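Local coordinates for ParB domain protein nuclease (Sulfolobus solfataricus, PDB 5K5D) that probably takes part in DNA partition in an archaeal segregation system, through a ParB-like N-terminal domain of a kind also linked to nuclease activity, at residues 108-113 and 207-212; 114-119 and 175-180; 27-32 and 99-104. The protein carries 4 engineered substitutions. All blocks are in the same frame, centred on the assembly; numbering follows the deposited sequence.

Contact 1: 108-113 and 207-212; sequences DKNERL and KYVTDQ
N110 meets V209 where the capped first turn of helix 109-128 faces the last turn of helix 203-210, an example of how a side chain can serve a backbone carbonyl left over at a helix C-terminal end. D211, directly after V209 and T210, is the first residue to abandon helical backbone angles.

The polar part of the contact is one hydrogen bond. ND2 of N110 donates to the backbone O of V209 at 2.8 Å, and the N-H points straight at its acceptor, with an angle of 180°. The carbonyl oxygen is met in its own plane, on a lone pair, at a C=O...N angle of 128°, and it lies in the amide plane of N110 as well. The same ND2 also donates to the backbone O of V216, which occupies the amide nitrogen with two carbonyls and should fix the rotation of the amide.

Apolar contacts lie beside this bond. CG1 of V209, anti to the backbone N, approaches L113 CD1 to 3.9 Å, one helical turn beyond N110. L218 and A221 of helix 218-230 pack against L113 and V209 respectively, so the pair is buried among three helices.

A third group of interactions closes the start of helix 109-128. D108 is the N-cap and forms a capping box with E111, although the modelled place of D108 OD1, and with it the bond from E111 N, is less sure. D108 OD2 makes a salt bridge to K215, tying the cap to the loop that follows helix 203-210. In the return half of the box, D108 N donates to E111 OE2 at 2.9 Å, reaching that oxygen from above the carboxylate plane, 38° out of it.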
loop_
_atom_site.group_PDB
_atom_site.type_symbol
_atom_site.label_atom_id
_atom_site.label_comp_id
_atom_site.label_asym_id
_atom_site.label_seq_id
_atom_site.Cartn_x
_atom_site.Cartn_y
_atom_site.Cartn_z
ATOM N N ASP B 108 4.525 -4.834 9.298
ATOM C CA ASP B 108 5.758 -5.317 8.680
ATOM C C ASP B 108 6.015 -4.617 7.345
ATOM O O ASP B 108 5.170 -3.863 6.862
ATOM C CB ASP B 108 5.703 -6.834 8.488
ATOM C CG ASP B 108 5.145 -7.230 7.135
ATOM O OD1 ASP B 108 4.957 -6.334 6.285
ATOM O OD2 ASP B 108 4.896 -8.435 6.925
ATOM N N LYS B 109 7.183 -4.855 6.758
ATOM C CA LYS B 109 7.586 -4.147 5.545
ATOM C C LYS B 109 6.634 -4.420 4.377
ATOM O O LYS B 109 6.403 -3.548 3.538
ATOM C CB LYS B 109 9.028 -4.513 5.168
ATOM C CG LYS B 109 9.683 -3.583 4.153
ATOM C CD LYS B 109 11.153 -3.935 3.961
ATOM C CE LYS B 109 11.846 -2.970 3.011
ATOM N NZ LYS B 109 11.134 -2.878 1.709
ATOM N N ASN B 110 6.077 -5.627 4.339
ATOM C CA ASN B 110 5.206 -6.049 3.244
ATOM C C ASN B 110 3.779 -5.520 3.353
ATOM O O ASN B 110 3.084 -5.365 2.350
ATOM C CB ASN B 110 5.184 -7.575 3.134
ATOM C CG ASN B 110 6.491 -8.140 2.613
ATOM O OD1 ASN B 110 7.463 -8.272 3.356
ATOM N ND2 ASN B 110 6.521 -8.476 1.327
ATOM N N GLU B 111 3.346 -5.253 4.577
ATOM C CA GLU B 111 2.004 -4.751 4.810
ATOM C C GLU B 111 1.942 -3.258 4.518
ATOM O O GLU B 111 0.918 -2.750 4.058
ATOM C CB GLU B 111 1.569 -5.037 6.251
ATOM C CG GLU B 111 1.382 -6.510 6.549
ATOM C CD GLU B 111 1.366 -6.815 8.037
ATOM O OE1 GLU B 111 0.855 -7.891 8.421
ATOM O OE2 GLU B 111 1.870 -5.985 8.821
ATOM N N ARG B 112 3.038 -2.555 4.783
ATOM C CA ARG B 112 3.090 -1.123 4.508
ATOM C C ARG B 112 3.271 -0.863 3.014
ATOM O O ARG B 112 2.756 0.118 2.481
ATOM C CB ARG B 112 4.203 -0.446 5.308
ATOM C CG ARG B 112 5.602 -0.791 4.853
ATOM C CD ARG B 112 6.625 0.100 5.542
ATOM N NE ARG B 112 6.501 0.047 6.996
ATOM C CZ ARG B 112 7.253 0.751 7.832
ATOM N NH1 ARG B 112 8.187 1.566 7.357
ATOM N NH2 ARG B 112 7.073 0.642 9.141
ATOM N N LEU B 113 4.008 -1.747 2.349
ATOM C CA LEU B 113 4.176 -1.673 0.905
ATOM C C LEU B 113 2.831 -1.855 0.209
ATOM O O LEU B 113 2.521 -1.164 -0.757
ATOM C CB LEU B 113 5.161 -2.742 0.432
ATOM C CG LEU B 113 6.634 -2.342 0.348
ATOM C CD1 LEU B 113 7.536 -3.570 0.221
ATOM C CD2 LEU B 113 6.849 -1.381 -0.811
ATOM N N LYS B 207 2.457 -8.392 -6.804
ATOM C CA LYS B 207 1.407 -9.005 -5.991
ATOM C C LYS B 207 1.953 -10.032 -5.000
ATOM O O LYS B 207 1.351 -10.264 -3.954
ATOM C CB LYS B 207 0.339 -9.663 -6.875
ATOM C CG LYS B 207 -0.683 -8.706 -7.480
ATOM C CD LYS B 207 -1.883 -9.481 -8.022
ATOM C CE LYS B 207 -2.896 -8.580 -8.714
ATOM N NZ LYS B 207 -2.370 -8.036 -9.995
ATOM N N TYR B 208 3.081 -10.655 -5.337
ATOM C CA TYR B 208 3.706 -11.637 -4.454
ATOM C C TYR B 208 4.271 -10.962 -3.209
ATOM O O TYR B 208 4.247 -11.528 -2.116
ATOM C CB TYR B 208 4.810 -12.408 -5.184
ATOM C CG TYR B 208 4.310 -13.498 -6.110
ATOM C CD1 TYR B 208 4.391 -13.358 -7.488
ATOM C CD2 TYR B 208 3.761 -14.666 -5.602
ATOM C CE1 TYR B 208 3.939 -14.352 -8.335
ATOM C CE2 TYR B 208 3.303 -15.667 -6.442
ATOM C CZ TYR B 208 3.399 -15.505 -7.805
ATOM O OH TYR B 208 2.946 -16.498 -8.642
ATOM N N VAL B 209 4.781 -9.748 -3.387
ATOM C CA VAL B 209 5.286 -8.948 -2.277
ATOM C C VAL B 209 4.136 -8.378 -1.459
ATOM O O VAL B 209 4.261 -8.140 -0.258
ATOM C CB VAL B 209 6.127 -7.763 -2.781
ATOM C CG1 VAL B 209 6.586 -6.909 -1.612
ATOM C CG2 VAL B 209 7.312 -8.250 -3.596
ATOM N N THR B 210 3.014 -8.155 -2.131
ATOM C CA THR B 210 1.855 -7.514 -1.529
ATOM C C THR B 210 0.947 -8.531 -0.855
ATOM O O THR B 210 0.341 -8.250 0.177
ATOM C CB THR B 210 1.056 -6.739 -2.589
ATOM O OG1 THR B 210 1.769 -5.546 -2.931
ATOM C CG2 THR B 210 -0.318 -6.365 -2.060
ATOM N N ASP B 211 0.865 -9.718 -1.444
ATOM C CA ASP B 211 -0.009 -10.765 -0.942
ATOM C C ASP B 211 0.350 -11.154 0.485
ATOM O O ASP B 211 1.484 -11.536 0.777
ATOM C CB ASP B 211 0.046 -11.987 -1.854
ATOM C CG ASP B 211 -1.135 -12.907 -1.658
ATOM O OD1 ASP B 211 -1.732 -12.870 -0.563
ATOM O OD2 ASP B 211 -1.466 -13.663 -2.596
ATOM N N GLN B 212 -0.632 -11.047 1.372
ATOM C CA GLN B 212 -0.456 -11.407 2.773
ATOM C C GLN B 212 -0.016 -12.859 2.924
ATOM O O GLN B 212 0.662 -13.217 3.885
ATOM C CB GLN B 212 -1.768 -11.188 3.525
ATOM C CG GLN B 212 -2.983 -11.753 2.804
ATOM C CD GLN B 212 -3.760 -12.737 3.654
ATOM O OE1 GLN B 212 -3.346 -13.080 4.763
ATOM N NE2 GLN B 212 -4.897 -13.196 3.138
#

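Contact 2: 114-119 and 175-180; sequences ALFQKI and RILKEL
The middle of the long helix 109-128 packs across the C-terminal part of helix 170-180 in a hydrophobic helix-helix crossing, with 10.9 Å between the two short axes and 112° between their directions. At this separation the backbones stay well apart and one aromatic ring does most of the bridging.

F116 has CG anti to its own N (chi1 -153°), which sends the ring across the gap toward L177 and L180. These two leucines use different parts of it. L177 lays CD2 over one face, 4.0 Å from the centroid and 15° off the ring normal, a CH-pi contact displaced toward the rim. L180 instead brings CB to the edge, in the ring plane, 3.7 Å from F116 CE1, the two side chains sliding past each other in opposite directions. One turn further along, I119 extends the apolar patch: its CG2 branch touches L180 CD1 at 3.7 Å.

Surrounding residues continue the core. W98 stacks with the F116 ring and also donates from NE1 to the backbone O of L180, while M195 of helix 189-201 touches both F116 and L177. With no hydrogen bond between the two segments, the fit depends on the shapes of the leucine and isoleucine branches around the phenylalanine, as is typical of the apolar core where crossing helices pack in a helical domain.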
loop_
_atom_site.group_PDB
_atom_site.type_symbol
_atom_site.label_atom_id
_atom_site.label_comp_id
_atom_site.label_asym_id
_atom_site.label_seq_id
_atom_site.Cartn_x
_atom_site.Cartn_y
_atom_site.Cartn_z
ATOM N N ALA B 114 2.037 -2.793 0.708
ATOM C CA ALA B 114 0.713 -3.041 0.159
ATOM C C ALA B 114 -0.183 -1.828 0.367
ATOM O O ALA B 114 -0.986 -1.487 -0.501
ATOM C CB ALA B 114 0.092 -4.287 0.789
ATOM N N LEU B 115 -0.039 -1.177 1.516
ATOM C CA LEU B 115 -0.774 0.053 1.781
ATOM C C LEU B 115 -0.265 1.160 0.868
ATOM O O LEU B 115 -1.045 1.917 0.291
ATOM C CB LEU B 115 -0.623 0.469 3.246
ATOM C CG LEU B 115 -1.166 1.846 3.646
ATOM C CD1 LEU B 115 -2.653 1.970 3.358
ATOM C CD2 LEU B 115 -0.887 2.116 5.119
ATOM N N PHE B 116 1.054 1.237 0.737
ATOM C CA PHE B 116 1.688 2.259 -0.079
ATOM C C PHE B 116 1.153 2.219 -1.505
ATOM O O PHE B 116 0.766 3.248 -2.060
ATOM C CB PHE B 116 3.203 2.068 -0.087
ATOM C CG PHE B 116 3.966 3.334 -0.327
ATOM C CD1 PHE B 116 3.312 4.556 -0.344
ATOM C CD2 PHE B 116 5.336 3.306 -0.537
ATOM C CE1 PHE B 116 4.009 5.727 -0.562
ATOM C CE2 PHE B 116 6.043 4.478 -0.756
ATOM C CZ PHE B 116 5.378 5.689 -0.769
ATOM N N GLN B 117 1.135 1.026 -2.093
ATOM C CA GLN B 117 0.589 0.859 -3.433
ATOM C C GLN B 117 -0.889 1.236 -3.498
ATOM O O GLN B 117 -1.315 1.920 -4.427
ATOM C CB GLN B 117 0.785 -0.574 -3.938
ATOM C CG GLN B 117 0.119 -0.832 -5.279
ATOM C CD GLN B 117 0.270 -2.262 -5.748
ATOM O OE1 GLN B 117 1.202 -2.963 -5.358
ATOM N NE2 GLN B 117 -0.658 -2.708 -6.591
ATOM N N LYS B 118 -1.669 0.784 -2.517
ATOM C CA LYS B 118 -3.099 1.082 -2.490
ATOM C C LYS B 118 -3.306 2.582 -2.506
ATOM O O LYS B 118 -4.198 3.094 -3.179
ATOM C CB LYS B 118 -3.770 0.489 -1.254
ATOM C CG LYS B 118 -4.078 -0.985 -1.349
ATOM C CD LYS B 118 -4.794 -1.451 -0.099
ATOM C CE LYS B 118 -4.848 -2.965 -0.020
ATOM N NZ LYS B 118 -5.488 -3.421 1.245
ATOM N N ILE B 119 -2.465 3.283 -1.757
ATOM C CA ILE B 119 -2.522 4.735 -1.702
ATOM C C ILE B 119 -2.091 5.357 -3.032
ATOM O O ILE B 119 -2.840 6.127 -3.628
ATOM C CB ILE B 119 -1.663 5.290 -0.546
ATOM C CG1 ILE B 119 -2.217 4.813 0.802
ATOM C CG2 ILE B 119 -1.623 6.805 -0.586
ATOM C CD1 ILE B 119 -3.628 5.303 1.106
ATOM N N ARG B 175 7.407 9.232 -8.910
ATOM C CA ARG B 175 7.415 10.597 -8.403
ATOM C C ARG B 175 6.308 10.752 -7.373
ATOM O O ARG B 175 6.457 11.465 -6.380
ATOM C CB ARG B 175 7.236 11.606 -9.540
ATOM C CG ARG B 175 5.846 12.222 -9.624
ATOM C CD ARG B 175 5.731 13.195 -10.792
ATOM N NE ARG B 175 6.154 12.587 -12.052
ATOM C CZ ARG B 175 5.606 12.850 -13.234
ATOM N NH1 ARG B 175 4.599 13.708 -13.324
ATOM N NH2 ARG B 175 6.061 12.251 -14.325
ATOM N N ILE B 176 5.196 10.067 -7.618
ATOM C CA ILE B 176 4.076 10.072 -6.690
ATOM C C ILE B 176 4.487 9.469 -5.350
ATOM O O ILE B 176 4.139 9.993 -4.293
ATOM C CB ILE B 176 2.877 9.306 -7.264
ATOM C CG1 ILE B 176 2.272 10.092 -8.430
ATOM C CG2 ILE B 176 1.843 9.056 -6.186
ATOM C CD1 ILE B 176 0.948 9.557 -8.910
ATOM N N LEU B 177 5.240 8.374 -5.404
ATOM C CA LEU B 177 5.766 7.743 -4.202
ATOM C C LEU B 177 6.607 8.724 -3.404
ATOM O O LEU B 177 6.423 8.872 -2.193
ATOM C CB LEU B 177 6.618 6.529 -4.559
ATOM C CG LEU B 177 5.907 5.427 -5.337
ATOM C CD1 LEU B 177 6.867 4.281 -5.643
ATOM C CD2 LEU B 177 4.699 4.948 -4.554
ATOM N N LYS B 178 7.540 9.386 -4.085
ATOM C CA LYS B 178 8.426 10.333 -3.422
ATOM C C LYS B 178 7.629 11.412 -2.700
ATOM O O LYS B 178 7.915 11.739 -1.550
ATOM C CB LYS B 178 9.420 10.950 -4.412
ATOM C CG LYS B 178 10.549 10.013 -4.814
ATOM C CD LYS B 178 11.628 10.734 -5.612
ATOM C CE LYS B 178 11.062 11.347 -6.888
ATOM N NZ LYS B 178 12.120 11.969 -7.739
ATOM N N GLU B 179 6.614 11.947 -3.370
ATOM C CA GLU B 179 5.758 12.967 -2.771
ATOM C C GLU B 179 5.155 12.501 -1.450
ATOM O O GLU B 179 5.019 13.284 -0.511
ATOM C CB GLU B 179 4.642 13.361 -3.739
ATOM C CG GLU B 179 5.137 14.020 -5.014
ATOM C CD GLU B 179 4.040 14.183 -6.044
ATOM O OE1 GLU B 179 2.971 13.557 -5.875
ATOM O OE2 GLU B 179 4.243 14.933 -7.021
ATOM N N LEU B 180 4.797 11.220 -1.389
ATOM C CA LEU B 180 4.148 10.641 -0.217
ATOM C C LEU B 180 5.132 10.272 0.888
ATOM O O LEU B 180 4.729 9.981 2.017
ATOM C CB LEU B 180 3.363 9.396 -0.621
ATOM C CG LEU B 180 2.060 9.626 -1.380
ATOM C CD1 LEU B 180 1.513 8.302 -1.898
ATOM C CD2 LEU B 180 1.051 10.319 -0.476
#

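Contact 3: 27-32 and 99-104; sequences TMVPSN and TFNGVR. Engineered in segment 27-32: M28 (natural residue Leu). With CIT (citric acid), chain E.
V29 turns one methyl branch to N101 and the other to R104, joining two loops: the one that follows helix 23-26 and the one between helices 90-99 and 109-128. The tight part of the contact is here. CG2 of V29 rests 3.6 Å from N101 CG, while CG1, anti to the backbone N (chi1 173°), comes to the edge of the R104 guanidinium, 3.8 Å from NH2. N101 is buried, its ND2 donating to I97 O and to D61 OD1; its OD1 turns to R104, where NE and NH2 both reach it through weak hydrogen bonds. Two bonds from one guanidinium edge, weak as each is, should restrain how that group is turned.

The other side is looser, its two polar ends meeting through a bound citrate, most likely carried over from the crystallisation solution, rather than directly. N32 and R104 cross at about a right angle with their flat groups 73° apart, and N32 ND2 stays 4.0 Å from R104 NH2 without a direct bond. Both nitrogens converge on citrate O2 instead: R104 NH2 at 2.7 Å in the guanidinium plane, N32 ND2 at 3.1 Å with an N-H...O angle of 164°. N32 ND2 also donates to P30 O at 2.9 Å, and its OD1 bonds S34 OG, so both ends of the amide are occupied. A leucine in place of N32 would probably leave P30 O and S34 without these partners and citrate O2 with one donor fewer.

Further bonds to citrate come from the backbone N atoms of G62, Y63 and R65 and from T64 OG1. Main-chain amides just after strand 59-61, joined by an arginine and an asparagine from separate loops, form the kind of anion-binding pocket that is consistent with the phosphate-binding sites of ParB-like N-terminal domains.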
loop_
_atom_site.group_PDB
_atom_site.type_symbol
_atom_site.label_atom_id
_atom_site.label_comp_id
_atom_site.label_asym_id
_atom_site.label_seq_id
_atom_site.Cartn_x
_atom_site.Cartn_y
_atom_site.Cartn_z
ATOM N N THR B 27 -11.045 -0.588 5.067
ATOM C CA THR B 27 -10.259 -1.718 4.593
ATOM C C THR B 27 -8.955 -1.307 3.923
ATOM O O THR B 27 -8.267 -2.145 3.349
ATOM C CB THR B 27 -11.066 -2.585 3.611
ATOM O OG1 THR B 27 -11.344 -1.834 2.421
ATOM C CG2 THR B 27 -12.373 -3.039 4.257
HETATM N N MSE B 28 -8.613 -0.024 4.002
HETATM C CA MSE B 28 -7.367 0.477 3.422
HETATM C C MSE B 28 -6.139 -0.230 3.985
HETATM O O MSE B 28 -5.298 -0.731 3.233
HETATM C CB MSE B 28 -7.225 1.985 3.644
HETATM C CG MSE B 28 -7.919 2.841 2.597
HETATM SE SE MSE B 28 -7.285 2.470 0.786
HETATM C CE MSE B 28 -5.373 2.457 1.132
ATOM N N VAL B 29 -6.037 -0.257 5.310
ATOM C CA VAL B 29 -4.871 -0.828 5.967
ATOM C C VAL B 29 -4.978 -2.341 6.066
ATOM O O VAL B 29 -5.981 -2.866 6.556
ATOM C CB VAL B 29 -4.648 -0.226 7.367
ATOM C CG1 VAL B 29 -3.532 -0.960 8.084
ATOM C CG2 VAL B 29 -4.334 1.267 7.258
ATOM N N PRO B 30 -3.943 -3.046 5.580
ATOM C CA PRO B 30 -3.902 -4.511 5.626
ATOM C C PRO B 30 -4.035 -5.015 7.060
ATOM O O PRO B 30 -3.459 -4.422 7.976
ATOM C CB PRO B 30 -2.508 -4.840 5.078
ATOM C CG PRO B 30 -2.142 -3.656 4.235
ATOM C CD PRO B 30 -2.740 -2.478 4.945
ATOM N N SER B 31 -4.793 -6.090 7.247
ATOM C CA SER B 31 -4.991 -6.667 8.570
ATOM C C SER B 31 -3.657 -7.056 9.195
ATOM O O SER B 31 -2.774 -7.580 8.521
ATOM C CB SER B 31 -5.909 -7.887 8.489
ATOM O OG SER B 31 -5.363 -8.871 7.629
ATOM N N ASN B 32 -3.519 -6.788 10.488
ATOM C CA ASN B 32 -2.280 -7.065 11.197
ATOM C C ASN B 32 -2.539 -7.575 12.611
ATOM O O ASN B 32 -3.678 -7.892 12.963
ATOM C CB ASN B 32 -1.398 -5.816 11.226
ATOM C CG ASN B 32 -2.161 -4.580 11.643
ATOM O OD1 ASN B 32 -2.321 -4.314 12.832
ATOM N ND2 ASN B 32 -2.642 -3.819 10.665
ATOM N N THR B 99 -0.132 8.867 6.164
ATOM C CA THR B 99 0.655 9.564 7.163
ATOM C C THR B 99 0.607 8.841 8.494
ATOM O O THR B 99 1.625 8.711 9.167
ATOM C CB THR B 99 0.182 11.011 7.360
ATOM O OG1 THR B 99 0.572 11.797 6.229
ATOM C CG2 THR B 99 0.814 11.598 8.612
ATOM N N PHE B 100 -0.573 8.356 8.865
ATOM C CA PHE B 100 -0.749 7.735 10.170
ATOM C C PHE B 100 -0.540 6.228 10.179
ATOM O O PHE B 100 -0.761 5.580 11.201
ATOM C CB PHE B 100 -2.116 8.091 10.758
ATOM C CG PHE B 100 -2.232 9.527 11.162
ATOM C CD1 PHE B 100 -3.043 10.401 10.457
ATOM C CD2 PHE B 100 -1.500 10.014 12.234
ATOM C CE1 PHE B 100 -3.136 11.735 10.827
ATOM C CE2 PHE B 100 -1.584 11.347 12.610
ATOM C CZ PHE B 100 -2.403 12.209 11.904
ATOM N N ASN B 101 -0.109 5.667 9.054
ATOM C CA ASN B 101 0.088 4.223 8.985
ATOM C C ASN B 101 1.406 3.757 8.358
ATOM O O ASN B 101 1.959 2.737 8.765
ATOM C CB ASN B 101 -1.104 3.551 8.304
ATOM C CG ASN B 101 -2.363 3.624 9.138
ATOM O OD1 ASN B 101 -2.585 2.794 10.021
ATOM N ND2 ASN B 101 -3.197 4.626 8.868
ATOM N N GLY B 102 1.904 4.502 7.377
ATOM C CA GLY B 102 3.126 4.132 6.681
ATOM C C GLY B 102 4.351 3.975 7.567
ATOM O O GLY B 102 5.203 3.127 7.307
ATOM N N VAL B 103 4.446 4.796 8.610
ATOM C CA VAL B 103 5.579 4.750 9.534
ATOM C C VAL B 103 5.344 3.757 10.677
ATOM O O VAL B 103 6.274 3.383 11.391
ATOM C CB VAL B 103 5.878 6.151 10.125
ATOM C CG1 VAL B 103 6.945 6.067 11.206
ATOM C CG2 VAL B 103 6.306 7.108 9.032
ATOM N N ARG B 104 4.096 3.325 10.833
ATOM C CA ARG B 104 3.697 2.470 11.950
ATOM C C ARG B 104 4.534 1.190 12.065
ATOM O O ARG B 104 4.789 0.508 11.073
ATOM C CB ARG B 104 2.206 2.138 11.854
ATOM C CG ARG B 104 1.567 1.743 13.171
ATOM C CD ARG B 104 0.130 2.231 13.253
ATOM N NE ARG B 104 -0.724 1.581 12.268
ATOM C CZ ARG B 104 -1.529 0.559 12.538
ATOM N NH1 ARG B 104 -1.591 0.073 13.769
ATOM N NH2 ARG B 104 -2.272 0.023 11.579
HETATM C C1 CIT E . -5.193 -0.765 12.448
HETATM O O1 CIT E . -5.978 -1.232 13.298
HETATM O O2 CIT E . -4.513 -1.555 11.758
HETATM C C2 CIT E . -5.058 0.727 12.253
HETATM C C3 CIT E . -6.390 1.464 12.341
HETATM O O7 CIT E . -7.481 0.610 11.892
HETATM C C4 CIT E . -6.293 2.747 11.527
HETATM C C5 CIT E . -7.111 2.685 10.261
HETATM O O3 CIT E . -6.576 2.354 9.179
HETATM O O4 CIT E . -8.327 2.993 10.292
HETATM C C6 CIT E . -6.633 1.905 13.773
HETATM O O5 CIT E . -7.751 1.767 14.315
HETATM O O6 CIT E . -5.708 2.429 14.421
#

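How the contacts relate
Contacts 1 and 2 share helix 109-128, its first turn supplying contact 1 and the following turns contact 2, while contact 3 uses the loop before it. Their centres lie only 11 to 13 Å apart. Along the chain contact 3 closes first; contact 1 then opens, with contact 2 nested inside the loop it closes. The three are physically continuous, since T210 packs on A114, R112 reaches the carbonyl of R104 through a weak hydrogen bond, and L115 and I119 touch the engineered M28. The helix thereby joins the ParB-like N-terminal region, with its citrate pocket, to the helical part that follows, a spine through which the two could be held in fixed relation.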